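Local coordinates for RimK domain protein ATP-grasp (Sphaerobacter thermophilus, PDB 5I47), which probably binds ATP and a metal ion and acts as an ATP-grasp ligase related to those that add glutamate to ribosomal protein S6, at residues 57-61 with 253-257; 184-188 with 231-235. All coordinates share one frame; numbering follows the deposited sequence.

Contact 1: residues 57-61 with 253-257; sequences DRGEA and NLVDF
R58 and N253 carry a polar loop-to-loop contact, in which the loop after strand 54-57 meets the loop between strand 246-253 and helix 258-262; each side chain clasps backbone carbonyls of the other loop. R58 NH1 donates to L254 O at 2.6 Å and R58 NH2 to V255 O at 2.7 Å, both acceptors lying near the guanidinium plane. The chain of R58 reaches them by bending at chi2 (-73°) and chi3 (-47°). F257 CE2 covers one guanidinium face, 3.7 Å from R58 NH2, and a salt bridge from NE to E18 engages a third nitrogen, so rotation of the group is well restrained. With an alanine here, the L254 and V255 carbonyls would probably lose these donors and E18 its charged mate. In the reverse direction, both hydrogens of N253 ND2 are used: it bonds D57 O and G59 O, each at 2.8 Å and close to its amide plane, the G59 bond nearly straight (170°), while for D57 O the donor ND2 lies well above the carbonyl plane. One water accepts from A61 N and N253 N, bridging the backbones. D57, itself salt-bridged to R65, shapes its loop by accepting G59 N on OD1 at 2.9 Å. Two short loops, an Asx turn and an inverse gamma turn centred on L254, are thus cross-bonded where the preATP-grasp and ATP-grasp regions meet.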
loop_
_atom_site.group_PDB
_atom_site.type_symbol
_atom_site.label_atom_id
_atom_site.label_comp_id
_atom_site.label_asym_id
_atom_site.label_seq_id
_atom_site.Cartn_x
_atom_site.Cartn_y
_atom_site.Cartn_z
ATOM N N ASP B 57 6.003 0.635 17.820
ATOM C CA ASP B 57 6.417 1.531 16.747
ATOM C C ASP B 57 6.232 2.971 17.201
ATOM O O ASP B 57 5.101 3.427 17.407
ATOM C CB ASP B 57 5.622 1.248 15.475
ATOM C CG ASP B 57 6.245 1.881 14.245
ATOM O OD1 ASP B 57 6.861 2.956 14.366
ATOM O OD2 ASP B 57 6.119 1.298 13.153
ATOM N N ARG B 58 7.345 3.687 17.357
ATOM C CA ARG B 58 7.347 5.075 17.789
ATOM C C ARG B 58 7.545 6.041 16.628
ATOM O O ARG B 58 7.876 7.212 16.850
ATOM C CB ARG B 58 8.428 5.292 18.850
ATOM C CG ARG B 58 8.252 4.443 20.096
ATOM C CD ARG B 58 7.094 4.944 20.935
ATOM N NE ARG B 58 7.163 6.390 21.099
ATOM C CZ ARG B 58 6.201 7.233 20.741
ATOM N NH1 ARG B 58 5.074 6.774 20.216
ATOM N NH2 ARG B 58 6.362 8.537 20.923
ATOM N N GLY B 59 7.352 5.576 15.395
ATOM C CA GLY B 59 7.553 6.388 14.219
ATOM C C GLY B 59 6.244 6.808 13.568
ATOM O O GLY B 59 5.158 6.334 13.904
ATOM N N GLU B 60 6.376 7.740 12.625
ATOM C CA GLU B 60 5.249 8.176 11.812
ATOM C C GLU B 60 4.686 6.996 11.027
ATOM O O GLU B 60 5.432 6.156 10.517
ATOM C CB GLU B 60 5.699 9.294 10.863
ATOM C CG GLU B 60 4.603 9.920 10.013
ATOM C CD GLU B 60 5.149 10.604 8.762
ATOM O OE1 GLU B 60 6.358 10.452 8.468
ATOM O OE2 GLU B 60 4.368 11.289 8.064
ATOM N N ALA B 61 3.362 6.923 10.942
ATOM C CA ALA B 61 2.719 5.802 10.271
ATOM C C ALA B 61 2.908 5.911 8.764
ATOM O O ALA B 61 2.469 6.886 8.148
ATOM C CB ALA B 61 1.236 5.763 10.620
ATOM N N ASN B 253 -0.251 7.817 14.208
ATOM C CA ASN B 253 0.374 7.140 15.337
ATOM C C ASN B 253 0.608 8.126 16.475
ATOM O O ASN B 253 0.897 9.305 16.255
ATOM C CB ASN B 253 1.699 6.500 14.915
ATOM C CG ASN B 253 2.222 5.513 15.942
ATOM O OD1 ASN B 253 1.461 4.968 16.736
ATOM N ND2 ASN B 253 3.525 5.278 15.927
ATOM N N LEU B 254 0.473 7.634 17.709
ATOM C CA LEU B 254 0.676 8.473 18.892
ATOM C C LEU B 254 2.174 8.691 19.080
ATOM O O LEU B 254 2.853 7.999 19.845
ATOM C CB LEU B 254 0.042 7.844 20.126
ATOM C CG LEU B 254 0.073 8.729 21.372
ATOM C CD1 LEU B 254 -0.692 10.019 21.124
ATOM C CD2 LEU B 254 -0.486 7.994 22.581
ATOM N N VAL B 255 2.696 9.677 18.355
ATOM C CA VAL B 255 4.114 10.012 18.424
ATOM C C VAL B 255 4.383 11.056 19.496
ATOM O O VAL B 255 5.322 10.925 20.285
ATOM C CB VAL B 255 4.614 10.483 17.042
ATOM C CG1 VAL B 255 6.049 10.961 17.134
ATOM C CG2 VAL B 255 4.494 9.360 16.021
ATOM N N ASP B 256 3.560 12.103 19.548
ATOM C CA ASP B 256 3.711 13.183 20.517
ATOM C C ASP B 256 2.646 13.033 21.597
ATOM O O ASP B 256 1.472 13.335 21.362
ATOM C CB ASP B 256 3.593 14.548 19.841
ATOM C CG ASP B 256 4.284 14.599 18.497
ATOM O OD1 ASP B 256 5.432 14.112 18.394
ATOM O OD2 ASP B 256 3.674 15.122 17.539
ATOM N N PHE B 257 3.049 12.567 22.777
ATOM C CA PHE B 257 2.216 12.678 23.969
ATOM C C PHE B 257 2.943 13.454 25.061
ATOM O O PHE B 257 2.733 13.223 26.254
ATOM C CB PHE B 257 1.752 11.307 24.465
ATOM C CG PHE B 257 2.863 10.332 24.747
ATOM C CD1 PHE B 257 3.417 10.236 26.014
ATOM C CD2 PHE B 257 3.317 9.475 23.758
ATOM C CE1 PHE B 257 4.419 9.322 26.281
ATOM C CE2 PHE B 257 4.323 8.562 24.017
ATOM C CZ PHE B 257 4.872 8.484 25.280
HETATM O O HOH W 1 1.477 8.570 12.197
#

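Contact 2: residues 184-188 with 231-235; sequences VVAGR and GTGTY
V185 and Y235 form a hydrogen-bonded antiparallel pair, followed by the non-hydrogen-bonded pair A186-T234 and the hydrogen-bonded pair G187-G233, with the touching parts running nearly antiparallel. The bonds at V185 are regular: V185 N to Y235 O is 2.9 Å, nearly on the carbonyl axis, and Y235 N returns to V185 O in the carbonyl plane. At the glycines the geometry is distorted. G187 N approaches G233 O at 2.7 Å, but from well above the carbonyl plane and with an N-H...O angle of only 140°. The CA atoms of G187 and G233 come within 4.3 Å, and the backbone angles of G187 would drive a CB into the preceding carbonyl oxygen; at G233 a CB would crowd the Y235 ring. T234 CA adds a CA-H...O contact to V185 O at 3.3 Å.

Among the side chains, V185 and Y235 lie alongside each other on one face of the sheet. Y235 takes the sterically tight chi1 of 56°, with CG between the backbone N and carbonyl carbon, and its ring folds back beside the strand pair. V185 CB stands over the ring face, 4.1 Å from the centroid and 18° off the normal, a CH-pi contact, while CG2 packs on Y235 CE1 at 3.7 Å. The phenol end is tethered too: Y235 OH donates to G231 O at 2.7 Å, in the ring plane, tying the ring to the turn that leaves helix 216-230. Farther along, T232 CB sits against G187 O. Helix 216-230 covers the V185-Y235 face through I226, I227 and L230, whereas helix 267-275 meets A186 and T234 on the other; strands 190-196 and 246-253 continue the sheet beyond these strands.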
loop_
_atom_site.group_PDB
_atom_site.type_symbol
_atom_site.label_atom_id
_atom_site.label_comp_id
_atom_site.label_asym_id
_atom_site.label_seq_id
_atom_site.Cartn_x
_atom_site.Cartn_y
_atom_site.Cartn_z
ATOM N N VAL B 184 -6.659 11.544 21.874
ATOM C CA VAL B 184 -5.500 10.702 22.161
ATOM C C VAL B 184 -5.981 9.372 22.723
ATOM O O VAL B 184 -6.564 9.321 23.811
ATOM C CB VAL B 184 -4.536 11.391 23.139
ATOM C CG1 VAL B 184 -3.422 10.436 23.544
ATOM C CG2 VAL B 184 -3.963 12.654 22.520
ATOM N N VAL B 185 -5.729 8.293 21.987
ATOM C CA VAL B 185 -6.043 6.940 22.429
ATOM C C VAL B 185 -4.730 6.267 22.799
ATOM O O VAL B 185 -3.877 6.026 21.934
ATOM C CB VAL B 185 -6.794 6.150 21.352
ATOM C CG1 VAL B 185 -7.129 4.752 21.853
ATOM C CG2 VAL B 185 -8.052 6.899 20.940
ATOM N N ALA B 186 -4.557 5.976 24.083
ATOM C CA ALA B 186 -3.329 5.377 24.600
ATOM C C ALA B 186 -3.599 3.922 24.971
ATOM O O ALA B 186 -3.588 3.532 26.140
ATOM C CB ALA B 186 -2.803 6.180 25.798
ATOM N N GLY B 187 -3.844 3.113 23.945
ATOM C CA GLY B 187 -4.130 1.710 24.146
ATOM C C GLY B 187 -5.612 1.406 24.140
ATOM O O GLY B 187 -6.241 1.323 23.082
ATOM N N ARG B 188 -6.184 1.273 25.332
ATOM C CA ARG B 188 -7.534 0.760 25.500
ATOM C C ARG B 188 -8.585 1.846 25.684
ATOM O O ARG B 188 -9.768 1.583 25.444
ATOM C CB ARG B 188 -7.567 -0.185 26.705
ATOM C CG ARG B 188 -8.680 -1.198 26.704
ATOM C CD ARG B 188 -8.377 -2.296 27.713
ATOM N NE ARG B 188 -7.181 -3.050 27.344
ATOM C CZ ARG B 188 -7.185 -4.088 26.513
ATOM N NH1 ARG B 188 -6.053 -4.721 26.230
ATOM N NH2 ARG B 188 -8.324 -4.494 25.961
ATOM N N GLY B 231 -10.523 -0.165 16.588
ATOM C CA GLY B 231 -9.701 -1.031 17.404
ATOM C C GLY B 231 -8.861 -0.251 18.405
ATOM O O GLY B 231 -8.691 0.968 18.315
ATOM N N THR B 232 -8.334 -0.983 19.380
ATOM C CA THR B 232 -7.434 -0.417 20.368
ATOM C C THR B 232 -6.054 -0.175 19.756
ATOM O O THR B 232 -5.661 -0.807 18.771
ATOM C CB THR B 232 -7.312 -1.347 21.574
ATOM O OG1 THR B 232 -6.836 -2.630 21.145
ATOM C CG2 THR B 232 -8.665 -1.514 22.256
ATOM N N GLY B 233 -5.315 0.742 20.360
ATOM C CA GLY B 233 -3.972 1.041 19.913
ATOM C C GLY B 233 -3.496 2.359 20.487
ATOM O O GLY B 233 -4.161 2.987 21.313
ATOM N N THR B 234 -2.320 2.769 20.025
ATOM C CA THR B 234 -1.717 4.041 20.411
ATOM C C THR B 234 -1.786 4.963 19.199
ATOM O O THR B 234 -0.949 4.878 18.297
ATOM C CB THR B 234 -0.282 3.841 20.895
ATOM O OG1 THR B 234 0.435 3.036 19.952
ATOM C CG2 THR B 234 -0.274 3.139 22.237
ATOM N N TYR B 235 -2.794 5.836 19.172
ATOM C CA TYR B 235 -3.001 6.699 18.018
ATOM C C TYR B 235 -3.742 7.962 18.438
ATOM O O TYR B 235 -4.230 8.077 19.563
ATOM C CB TYR B 235 -3.753 5.968 16.893
ATOM C CG TYR B 235 -5.099 5.355 17.250
ATOM C CD1 TYR B 235 -6.258 6.126 17.274
ATOM C CD2 TYR B 235 -5.215 3.994 17.518
ATOM C CE1 TYR B 235 -7.489 5.563 17.579
ATOM C CE2 TYR B 235 -6.439 3.423 17.821
ATOM C CZ TYR B 235 -7.575 4.211 17.852
ATOM O OH TYR B 235 -8.797 3.641 18.153
#

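In the fold
The centres of the two contacts are 11 Å apart, and contact 2 is nested along the chain within the long loop that contact 1 closes. Both adjoin the five-stranded antiparallel sheet: contact 2 joins strand 180-187 to the approach of strand 235-241, and contact 1 uses the end of its edge strand 246-253. They meet directly, with a probable hydrogen bond from L254 N to T234 O and apolar packing of L254 CD1 on V184 CG1. Helix 267-275 touches side chains from both. Contact 1 then carries this connection to the end of strand 54-57 in the four-stranded parallel sheet, linking the preATP-grasp domain to the ATP-grasp core.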